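Long-range contacts in succinate dehydrogenase subunit A (Mycolicibacterium smegmatis MC2 51, PDB 6LUM), which carries FAD as subunit A of succinate dehydrogenase and probably oxidises succinate to fumarate: residues A32-L37 with F162-I167; D166-E171 with G180-E185; G189-F194 with N430-V435. One frame throughout, in Å; residues are numbered along the deposited sequence.

Contact 1 of 3, residues A32-L37 with F162-I167; sequences AVLTKL and FYALDI. With FAD (flavin-adenine dinucleotide), chain Y.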
loop_
_atom_site.group_PDB
_atom_site.type_symbol
_atom_site.label_atom_id
_atom_site.label_comp_id
_atom_site.label_asym_id
_atom_site.label_seq_id
_atom_site.Cartn_x
_atom_site.Cartn_y
_atom_site.Cartn_z
ATOM N N ALA D 32 6.439 10.666 -23.089
ATOM C CA ALA D 32 6.890 9.432 -23.711
ATOM C C ALA D 32 8.346 9.590 -24.105
ATOM O O ALA D 32 8.810 10.702 -24.340
ATOM C CB ALA D 32 6.075 9.082 -24.937
ATOM N N VAL D 33 9.068 8.472 -24.169
ATOM C CA VAL D 33 10.464 8.454 -24.591
ATOM C C VAL D 33 10.615 7.442 -25.712
ATOM O O VAL D 33 10.212 6.288 -25.562
ATOM C CB VAL D 33 11.412 8.105 -23.436
ATOM C CG1 VAL D 33 12.824 8.400 -23.824
ATOM C CG2 VAL D 33 11.051 8.877 -22.208
ATOM N N LEU D 34 11.186 7.869 -26.831
ATOM C CA LEU D 34 11.445 6.996 -27.963
ATOM C C LEU D 34 12.927 6.695 -28.027
ATOM O O LEU D 34 13.752 7.582 -27.817
ATOM C CB LEU D 34 11.021 7.624 -29.287
ATOM C CG LEU D 34 9.683 8.323 -29.429
ATOM C CD1 LEU D 34 9.416 8.539 -30.883
ATOM C CD2 LEU D 34 8.612 7.506 -28.819
ATOM N N THR D 35 13.266 5.454 -28.336
ATOM C CA THR D 35 14.655 5.042 -28.362
ATOM C C THR D 35 14.835 4.108 -29.544
ATOM O O THR D 35 13.956 3.296 -29.821
ATOM C CB THR D 35 15.028 4.316 -27.075
ATOM O OG1 THR D 35 14.368 4.925 -25.971
ATOM C CG2 THR D 35 16.485 4.469 -26.823
ATOM N N LYS D 36 15.950 4.216 -30.251
ATOM C CA LYS D 36 16.261 3.187 -31.228
ATOM C C LYS D 36 16.964 2.005 -30.590
ATOM O O LYS D 36 17.160 0.983 -31.249
ATOM C CB LYS D 36 17.119 3.751 -32.351
ATOM C CG LYS D 36 18.547 3.872 -31.990
ATOM C CD LYS D 36 19.293 4.771 -32.918
ATOM C CE LYS D 36 19.567 4.128 -34.218
ATOM N NZ LYS D 36 20.382 5.027 -35.059
ATOM N N LEU D 37 17.328 2.122 -29.320
ATOM C CA LEU D 37 17.996 1.082 -28.561
ATOM C C LEU D 37 17.175 0.820 -27.318
ATOM O O LEU D 37 16.051 1.288 -27.184
ATOM C CB LEU D 37 19.412 1.495 -28.156
ATOM C CG LEU D 37 20.380 1.952 -29.235
ATOM C CD1 LEU D 37 21.403 2.854 -28.647
ATOM C CD2 LEU D 37 21.041 0.772 -29.856
ATOM N N PHE D 162 12.219 2.366 -31.589
ATOM C CA PHE D 162 11.357 3.220 -32.397
ATOM C C PHE D 162 12.250 4.233 -33.092
ATOM O O PHE D 162 12.615 5.241 -32.493
ATOM C CB PHE D 162 10.340 3.947 -31.537
ATOM C CG PHE D 162 9.053 3.226 -31.359
ATOM C CD1 PHE D 162 9.013 2.002 -30.749
ATOM C CD2 PHE D 162 7.878 3.789 -31.764
ATOM C CE1 PHE D 162 7.830 1.351 -30.568
ATOM C CE2 PHE D 162 6.703 3.137 -31.580
ATOM C CZ PHE D 162 6.681 1.918 -30.979
ATOM N N TYR D 163 12.591 4.008 -34.346
ATOM C CA TYR D 163 13.459 4.938 -35.058
ATOM C C TYR D 163 12.647 6.152 -35.468
ATOM O O TYR D 163 11.976 6.136 -36.494
ATOM C CB TYR D 163 14.079 4.274 -36.277
ATOM C CG TYR D 163 15.052 3.176 -35.958
ATOM C CD1 TYR D 163 14.653 2.050 -35.264
ATOM C CD2 TYR D 163 16.363 3.255 -36.366
ATOM C CE1 TYR D 163 15.528 1.058 -34.970
ATOM C CE2 TYR D 163 17.243 2.259 -36.085
ATOM C CZ TYR D 163 16.822 1.162 -35.384
ATOM O OH TYR D 163 17.706 0.156 -35.093
ATOM N N ALA D 164 12.711 7.221 -34.681
ATOM C CA ALA D 164 12.031 8.456 -35.040
ATOM C C ALA D 164 12.596 9.022 -36.327
ATOM O O ALA D 164 13.735 9.481 -36.354
ATOM C CB ALA D 164 12.149 9.491 -33.929
ATOM N N LEU D 165 11.799 9.018 -37.392
ATOM C CA LEU D 165 12.282 9.355 -38.720
ATOM C C LEU D 165 11.933 10.760 -39.171
ATOM O O LEU D 165 12.588 11.272 -40.080
ATOM C CB LEU D 165 11.731 8.364 -39.746
ATOM C CG LEU D 165 12.353 6.978 -39.701
ATOM C CD1 LEU D 165 11.707 6.070 -40.704
ATOM C CD2 LEU D 165 13.826 7.089 -39.962
ATOM N N ASP D 166 10.929 11.401 -38.585
ATOM C CA ASP D 166 10.598 12.741 -39.048
ATOM C C ASP D 166 9.851 13.489 -37.961
ATOM O O ASP D 166 9.368 12.895 -37.001
ATOM C CB ASP D 166 9.760 12.693 -40.323
ATOM C CG ASP D 166 10.034 13.856 -41.236
ATOM O OD1 ASP D 166 9.300 14.015 -42.234
ATOM O OD2 ASP D 166 10.987 14.615 -40.960
ATOM N N ILE D 167 9.769 14.806 -38.118
ATOM C CA ILE D 167 8.887 15.618 -37.295
ATOM C C ILE D 167 7.937 16.369 -38.214
ATOM O O ILE D 167 8.186 16.534 -39.409
ATOM C CB ILE D 167 9.630 16.601 -36.370
ATOM C CG1 ILE D 167 10.287 17.708 -37.169
ATOM C CG2 ILE D 167 10.661 15.886 -35.553
ATOM C CD1 ILE D 167 11.163 18.571 -36.335
HETATM P PA FAD Y . 23.809 9.368 -26.325
HETATM O O1A FAD Y . 24.045 8.822 -24.938
HETATM O O2A FAD Y . 24.974 9.572 -27.263
HETATM O O5B FAD Y . 22.731 8.425 -27.060
HETATM C C5B FAD Y . 21.651 8.993 -27.799
HETATM C C4B FAD Y . 20.353 8.298 -27.414
HETATM O O4B FAD Y . 19.275 8.809 -28.203
HETATM C C3B FAD Y . 20.438 6.798 -27.654
HETATM O O3B FAD Y . 20.361 6.104 -26.401
HETATM C C2B FAD Y . 19.288 6.453 -28.590
HETATM O O2B FAD Y . 18.377 5.501 -28.026
HETATM C C1B FAD Y . 18.558 7.761 -28.863
HETATM N N9A FAD Y . 18.517 8.017 -30.325
HETATM C C8A FAD Y . 19.556 8.411 -31.086
HETATM N N7A FAD Y . 19.184 8.557 -32.383
HETATM C C5A FAD Y . 17.876 8.251 -32.466
HETATM C C6A FAD Y . 16.857 8.196 -33.542
HETATM N N6A FAD Y . 17.172 8.507 -34.822
HETATM N N1A FAD Y . 15.603 7.826 -33.200
HETATM C C2A FAD Y . 15.277 7.515 -31.933
HETATM N N3A FAD Y . 16.149 7.542 -30.909
HETATM C C4A FAD Y . 17.442 7.896 -31.107
HETATM N N1 FAD Y . 32.178 12.477 -22.152
HETATM C C2 FAD Y . 32.678 12.827 -20.940
HETATM O O2 FAD Y . 32.288 13.894 -20.417
HETATM N N3 FAD Y . 33.576 12.076 -20.279
HETATM C C4 FAD Y . 34.042 10.921 -20.771
HETATM O O4 FAD Y . 34.877 10.243 -20.132
HETATM C C4X FAD Y . 33.546 10.465 -22.091
HETATM N N5 FAD Y . 33.966 9.312 -22.658
HETATM C C5X FAD Y . 33.495 8.923 -23.865
HETATM C C6 FAD Y . 33.942 7.732 -24.428
HETATM C C7 FAD Y . 33.462 7.325 -25.668
HETATM C C7M FAD Y . 33.949 6.035 -26.276
HETATM C C8 FAD Y . 32.470 8.160 -26.395
HETATM C C8M FAD Y . 31.953 7.716 -27.738
HETATM C C9 FAD Y . 32.021 9.351 -25.837
HETATM C C9A FAD Y . 32.499 9.758 -24.597
HETATM N N10 FAD Y . 32.048 10.964 -24.023
HETATM C C10 FAD Y . 32.559 11.339 -22.767
HETATM C "C1'" FAD Y . 31.072 11.806 -24.718
HETATM C "C2'" FAD Y . 29.783 11.867 -23.907
HETATM O "O2'" FAD Y . 29.448 10.553 -23.443
HETATM C "C3'" FAD Y . 28.635 12.416 -24.745
HETATM O "O3'" FAD Y . 28.703 13.847 -24.768
HETATM C "C4'" FAD Y . 27.288 11.981 -24.178
HETATM O "O4'" FAD Y . 27.344 10.591 -23.839
HETATM C "C5'" FAD Y . 26.168 12.214 -25.186
HETATM O "O5'" FAD Y . 25.043 11.409 -24.841
HETATM P P FAD Y . 23.547 11.903 -25.178
HETATM O O1P FAD Y . 22.728 11.824 -23.912
HETATM O O2P FAD Y . 23.640 13.206 -25.936
HETATM O O3P FAD Y . 23.022 10.766 -26.189
#
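Lys36 and Tyr163 meet in a CH-pi contact. Lys36 CB lies over the centre of the Tyr163 ring, 3.9 Å from its centroid and 5° off the normal. A bend at chi3 (-75°) turns the lysine chain so that CE comes to 3.5 Å from Tyr163 CE2. Lys36 CD meets the adenine of FAD instead, 3.8 Å from its C5A. The charged end runs on to helix 503-527, where NZ forms a salt bridge with Glu510, and it also bonds to Thr218 O. An alanine in place of Tyr163 would probably leave Lys36 CB and CE without their ring and a gap beside the lysine chain, though NZ keeps its partners.

The backbones share one hydrogen bond, nearly straight at 170°, from Phe162 N to Thr35 O (2.6 Å). A weak one runs from Ala164 N to FAD N1A (3.3 Å).

Apolar packing completes the contact. Leu34 CB lies 4.4 Å from Phe162 CB, and Leu34 CD1 lies 4.2 Å from Ala164 CB. The strands run almost perpendicular. Strand 31-35 belongs to the parallel sheet, and its C-terminal end meets the adenosine half of FAD, as in Rossmann-type dinucleotide-binding folds.

Contact 2 of 3, residues D166-E171 with G180-E185; sequences DIALTE and GVIAYE
Ile182 faces Asp166 across an antiparallel hydrogen-bonded pair. Asp166 N gives a bond to Ile182 O (3.0 Å), and Ile182 N returns one to Asp166 O (2.8 Å).

The side chain of Ile182 starts at CB, which is 4.3 Å from Asp166 CB and 4.0 Å from Asp166 O. CG1 follows, anti to the carbonyl carbon, and carries the chain on to its tip. There chi2, near 91°, turns CD1 to Ala168 CB, 4.1 Å away. Ile182 thus spans two residues of the facing strand, Asp166 at its base and Ala168 at its tip. Ala168 N in turn bonds to Gly180 O (2.9 Å).

On the other face of the sheet, Ile167 CG2 and Val181 CG2 touch at 4.2 Å in a non-hydrogen-bonded pair. Leu165 and Asp166 both face Ile182, which makes a classic beta bulge in strand 162-172.

The two strands form a beta hairpin. Strand 191-195 pairs along the other edge of 175-185, through Val181 with Phe194 and Ala183 with His192. Helix 433-443 lies over the Asp166 and Ile182 face, where Val435 touches both residues.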
loop_
_atom_site.group_PDB
_atom_site.type_symbol
_atom_site.label_atom_id
_atom_site.label_comp_id
_atom_site.label_asym_id
_atom_site.label_seq_id
_atom_site.Cartn_x
_atom_site.Cartn_y
_atom_site.Cartn_z
ATOM N N ASP D 166 10.929 11.401 -38.585
ATOM C CA ASP D 166 10.598 12.741 -39.048
ATOM C C ASP D 166 9.851 13.489 -37.961
ATOM O O ASP D 166 9.368 12.895 -37.001
ATOM C CB ASP D 166 9.760 12.693 -40.323
ATOM C CG ASP D 166 10.034 13.856 -41.236
ATOM O OD1 ASP D 166 9.300 14.015 -42.234
ATOM O OD2 ASP D 166 10.987 14.615 -40.960
ATOM N N ILE D 167 9.769 14.806 -38.118
ATOM C CA ILE D 167 8.887 15.618 -37.295
ATOM C C ILE D 167 7.937 16.369 -38.214
ATOM O O ILE D 167 8.186 16.534 -39.409
ATOM C CB ILE D 167 9.630 16.601 -36.370
ATOM C CG1 ILE D 167 10.287 17.708 -37.169
ATOM C CG2 ILE D 167 10.661 15.886 -35.553
ATOM C CD1 ILE D 167 11.163 18.571 -36.335
ATOM N N ALA D 168 6.833 16.822 -37.635
ATOM C CA ALA D 168 5.773 17.495 -38.368
ATOM C C ALA D 168 5.696 18.934 -37.890
ATOM O O ALA D 168 5.235 19.199 -36.779
ATOM C CB ALA D 168 4.444 16.779 -38.165
ATOM N N LEU D 169 6.151 19.858 -38.724
ATOM C CA LEU D 169 6.061 21.283 -38.447
ATOM C C LEU D 169 4.835 21.828 -39.164
ATOM O O LEU D 169 4.855 22.007 -40.385
ATOM C CB LEU D 169 7.313 22.020 -38.912
ATOM C CG LEU D 169 8.650 21.831 -38.212
ATOM C CD1 LEU D 169 9.519 23.016 -38.516
ATOM C CD2 LEU D 169 8.467 21.689 -36.734
ATOM N N THR D 170 3.772 22.094 -38.415
ATOM C CA THR D 170 2.609 22.759 -38.980
ATOM C C THR D 170 2.854 24.258 -38.992
ATOM O O THR D 170 3.265 24.834 -37.981
ATOM C CB THR D 170 1.351 22.439 -38.179
ATOM O OG1 THR D 170 1.343 23.213 -36.977
ATOM C CG2 THR D 170 1.316 20.974 -37.823
ATOM N N GLU D 171 2.609 24.890 -40.135
ATOM C CA GLU D 171 2.895 26.312 -40.297
ATOM C C GLU D 171 1.696 27.115 -39.813
ATOM O O GLU D 171 0.679 27.216 -40.500
ATOM C CB GLU D 171 3.238 26.643 -41.743
ATOM C CG GLU D 171 3.219 28.137 -42.054
ATOM C CD GLU D 171 4.421 28.887 -41.500
ATOM O OE1 GLU D 171 4.525 30.106 -41.752
ATOM O OE2 GLU D 171 5.266 28.270 -40.821
ATOM N N GLY D 180 4.193 16.945 -34.002
ATOM C CA GLY D 180 4.278 15.504 -33.893
ATOM C C GLY D 180 5.602 14.955 -34.366
ATOM O O GLY D 180 6.374 15.624 -35.050
ATOM N N VAL D 181 5.838 13.703 -33.993
ATOM C CA VAL D 181 7.020 12.942 -34.372
ATOM C C VAL D 181 6.551 11.674 -35.064
ATOM O O VAL D 181 5.753 10.918 -34.503
ATOM C CB VAL D 181 7.889 12.607 -33.154
ATOM C CG1 VAL D 181 8.938 11.624 -33.524
ATOM C CG2 VAL D 181 8.531 13.843 -32.622
ATOM N N ILE D 182 7.031 11.447 -36.278
ATOM C CA ILE D 182 6.731 10.242 -37.038
ATOM C C ILE D 182 7.871 9.261 -36.831
ATOM O O ILE D 182 9.014 9.539 -37.212
ATOM C CB ILE D 182 6.535 10.552 -38.528
ATOM C CG1 ILE D 182 5.266 11.360 -38.751
ATOM C CG2 ILE D 182 6.487 9.284 -39.318
ATOM C CD1 ILE D 182 5.463 12.832 -38.721
ATOM N N ALA D 183 7.554 8.117 -36.233
ATOM C CA ALA D 183 8.508 7.096 -35.842
ATOM C C ALA D 183 8.204 5.795 -36.565
ATOM O O ALA D 183 7.123 5.600 -37.112
ATOM C CB ALA D 183 8.475 6.869 -34.332
ATOM N N TYR D 184 9.162 4.883 -36.529
ATOM C CA TYR D 184 9.079 3.610 -37.232
ATOM C C TYR D 184 9.390 2.506 -36.238
ATOM O O TYR D 184 10.527 2.379 -35.791
ATOM C CB TYR D 184 10.054 3.589 -38.402
ATOM C CG TYR D 184 10.182 2.282 -39.133
ATOM C CD1 TYR D 184 9.495 2.057 -40.302
ATOM C CD2 TYR D 184 11.021 1.292 -38.677
ATOM C CE1 TYR D 184 9.622 0.879 -40.978
ATOM C CE2 TYR D 184 11.149 0.109 -39.344
ATOM C CZ TYR D 184 10.451 -0.093 -40.494
ATOM O OH TYR D 184 10.586 -1.279 -41.163
ATOM N N GLU D 185 8.391 1.709 -35.891
ATOM C CA GLU D 185 8.601 0.616 -34.956
ATOM C C GLU D 185 9.385 -0.493 -35.630
ATOM O O GLU D 185 8.909 -1.096 -36.590
ATOM C CB GLU D 185 7.268 0.086 -34.461
ATOM C CG GLU D 185 7.393 -0.902 -33.345
ATOM C CD GLU D 185 6.069 -1.509 -32.964
ATOM O OE1 GLU D 185 5.165 -1.541 -33.818
ATOM O OE2 GLU D 185 5.925 -1.957 -31.810
#

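Contact 3 of 3, residues G189-F194 with N430-V435; sequences GDIHVF and NPAEMV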
loop_
_atom_site.group_PDB
_atom_site.type_symbol
_atom_site.label_atom_id
_atom_site.label_comp_id
_atom_site.label_asym_id
_atom_site.label_seq_id
_atom_site.Cartn_x
_atom_site.Cartn_y
_atom_site.Cartn_z
ATOM N N GLY D 189 7.287 -3.016 -38.115
ATOM C CA GLY D 189 7.269 -2.352 -39.395
ATOM C C GLY D 189 6.226 -1.276 -39.525
ATOM O O GLY D 189 6.020 -0.765 -40.629
ATOM N N ASP D 190 5.565 -0.914 -38.438
ATOM C CA ASP D 190 4.491 0.060 -38.464
ATOM C C ASP D 190 5.044 1.465 -38.320
ATOM O O ASP D 190 6.086 1.679 -37.706
ATOM C CB ASP D 190 3.496 -0.204 -37.338
ATOM C CG ASP D 190 2.624 -1.415 -37.594
ATOM O OD1 ASP D 190 2.742 -2.030 -38.672
ATOM O OD2 ASP D 190 1.812 -1.754 -36.713
ATOM N N ILE D 191 4.334 2.416 -38.884
ATOM C CA ILE D 191 4.610 3.829 -38.683
ATOM C C ILE D 191 3.706 4.336 -37.578
ATOM O O ILE D 191 2.516 4.019 -37.543
ATOM C CB ILE D 191 4.391 4.622 -39.980
ATOM C CG1 ILE D 191 4.963 3.865 -41.169
ATOM C CG2 ILE D 191 5.022 5.976 -39.882
ATOM C CD1 ILE D 191 6.446 3.792 -41.173
ATOM N N HIS D 192 4.266 5.110 -36.663
ATOM C CA HIS D 192 3.505 5.703 -35.579
ATOM C C HIS D 192 3.634 7.209 -35.654
ATOM O O HIS D 192 4.671 7.732 -36.052
ATOM C CB HIS D 192 3.990 5.241 -34.219
ATOM C CG HIS D 192 3.871 3.771 -33.999
ATOM N ND1 HIS D 192 3.244 3.237 -32.899
ATOM C CD2 HIS D 192 4.305 2.724 -34.731
ATOM C CE1 HIS D 192 3.294 1.922 -32.964
ATOM N NE2 HIS D 192 3.931 1.584 -34.067
ATOM N N VAL D 193 2.577 7.906 -35.262
ATOM C CA VAL D 193 2.583 9.356 -35.191
ATOM C C VAL D 193 2.294 9.738 -33.756
ATOM O O VAL D 193 1.212 9.447 -33.244
ATOM C CB VAL D 193 1.553 9.985 -36.136
ATOM C CG1 VAL D 193 1.848 11.445 -36.303
ATOM C CG2 VAL D 193 1.566 9.286 -37.467
ATOM N N PHE D 194 3.260 10.367 -33.104
ATOM C CA PHE D 194 3.099 10.854 -31.744
ATOM C C PHE D 194 2.811 12.336 -31.833
ATOM O O PHE D 194 3.706 13.118 -32.145
ATOM C CB PHE D 194 4.353 10.611 -30.913
ATOM C CG PHE D 194 4.693 9.172 -30.728
ATOM C CD1 PHE D 194 5.323 8.462 -31.719
ATOM C CD2 PHE D 194 4.394 8.537 -29.554
ATOM C CE1 PHE D 194 5.625 7.152 -31.544
ATOM C CE2 PHE D 194 4.700 7.235 -29.383
ATOM C CZ PHE D 194 5.313 6.541 -30.377
ATOM N N ASN D 430 -2.474 13.958 -43.104
ATOM C CA ASN D 430 -1.804 12.664 -42.974
ATOM C C ASN D 430 -0.290 12.821 -42.884
ATOM O O ASN D 430 0.425 12.524 -43.846
ATOM C CB ASN D 430 -2.223 11.716 -44.109
ATOM C CG ASN D 430 -2.118 12.331 -45.497
ATOM O OD1 ASN D 430 -1.130 12.962 -45.851
ATOM N ND2 ASN D 430 -3.172 12.165 -46.285
ATOM N N PRO D 431 0.230 13.290 -41.747
ATOM C CA PRO D 431 1.641 13.695 -41.695
ATOM C C PRO D 431 2.613 12.599 -42.080
ATOM O O PRO D 431 3.720 12.907 -42.531
ATOM C CB PRO D 431 1.835 14.115 -40.231
ATOM C CG PRO D 431 0.480 14.131 -39.629
ATOM C CD PRO D 431 -0.352 13.188 -40.405
ATOM N N ALA D 432 2.236 11.336 -41.935
ATOM C CA ALA D 432 3.126 10.232 -42.248
ATOM C C ALA D 432 3.230 9.956 -43.733
ATOM O O ALA D 432 3.829 8.947 -44.110
ATOM C CB ALA D 432 2.663 8.969 -41.527
ATOM N N GLU D 433 2.670 10.814 -44.586
ATOM C CA GLU D 433 2.654 10.528 -46.017
ATOM C C GLU D 433 4.066 10.453 -46.577
ATOM O O GLU D 433 4.413 9.512 -47.302
ATOM C CB GLU D 433 1.840 11.590 -46.752
ATOM N N MET D 434 4.901 11.439 -46.244
ATOM C CA MET D 434 6.264 11.447 -46.756
ATOM C C MET D 434 7.042 10.235 -46.274
ATOM O O MET D 434 7.758 9.604 -47.055
ATOM C CB MET D 434 6.983 12.727 -46.344
ATOM C CG MET D 434 8.400 12.811 -46.883
ATOM S SD MET D 434 9.490 13.804 -45.857
ATOM C CE MET D 434 10.508 12.526 -45.131
ATOM N N VAL D 435 6.913 9.888 -44.995
ATOM C CA VAL D 435 7.700 8.784 -44.460
ATOM C C VAL D 435 7.255 7.463 -45.069
ATOM O O VAL D 435 8.089 6.619 -45.414
ATOM C CB VAL D 435 7.624 8.760 -42.924
ATOM C CG1 VAL D 435 8.053 7.420 -42.392
ATOM C CG2 VAL D 435 8.497 9.842 -42.349
#
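Ile191 and Val193 of the strand pack against Pro431, Ala432 and Val435, and the packing is apolar throughout. Ile191 reaches two of them with two different methyls. Its CG2, anti to the backbone N, lies 4.2 Å from Ala432 CB and equally near Val435 CG1. Its CD1 also rests against Val435 CG1, at 4.2 Å. Val193 likewise uses both branches. Its CG2 meets Ala432 CB at 4.2 Å, while CG1 makes a more distant contact with Pro431 CG at 4.5 Å. The methyl of Ala432 is therefore touched by both strand residues.

Hydrogen bonding here stays within the segments or leads elsewhere. Residues 430-433 form a type I beta turn, with Glu433 N bonded to Asn430 O (2.9 Å). The turn leads into helix 433-443, with Ala432 at the N-cap position. Between Ile191 and Val193, His192 points away from the helix. Its ND1 bonds to His5, and its NE2 bonds weakly to Glu185.

Strand 191-195 thus offers alternate side chains to two environments. Between the two segments, the contacts are methyl and ring-carbon ones. Such packing depends on matching shape and burial, and it seats the turn and the start of helix 433-443 on the sheet without any polar bond between the segments.

All three contacts are largely buried, and they lie at different distances from the cofactor. Contact 1 lies nearest the chain centre and directly lines the FAD pocket. Contact 3 lies farthest out, where a helix start packs on the sheet. Contacts 1 and 2 share Asp166 and Ile167 on strand 162-172. Contacts 2 and 3 hold neighbouring strands of the same mixed sheet, 175-185 and 191-195. Leu34 of contact 1 also packs on Phe194 of contact 3. The chemistry follows position. Contact 1 combines a lysine, an aromatic ring and a ligand. Contact 2 relies on antiparallel backbone pairing. Contact 3 has apolar side chains alone.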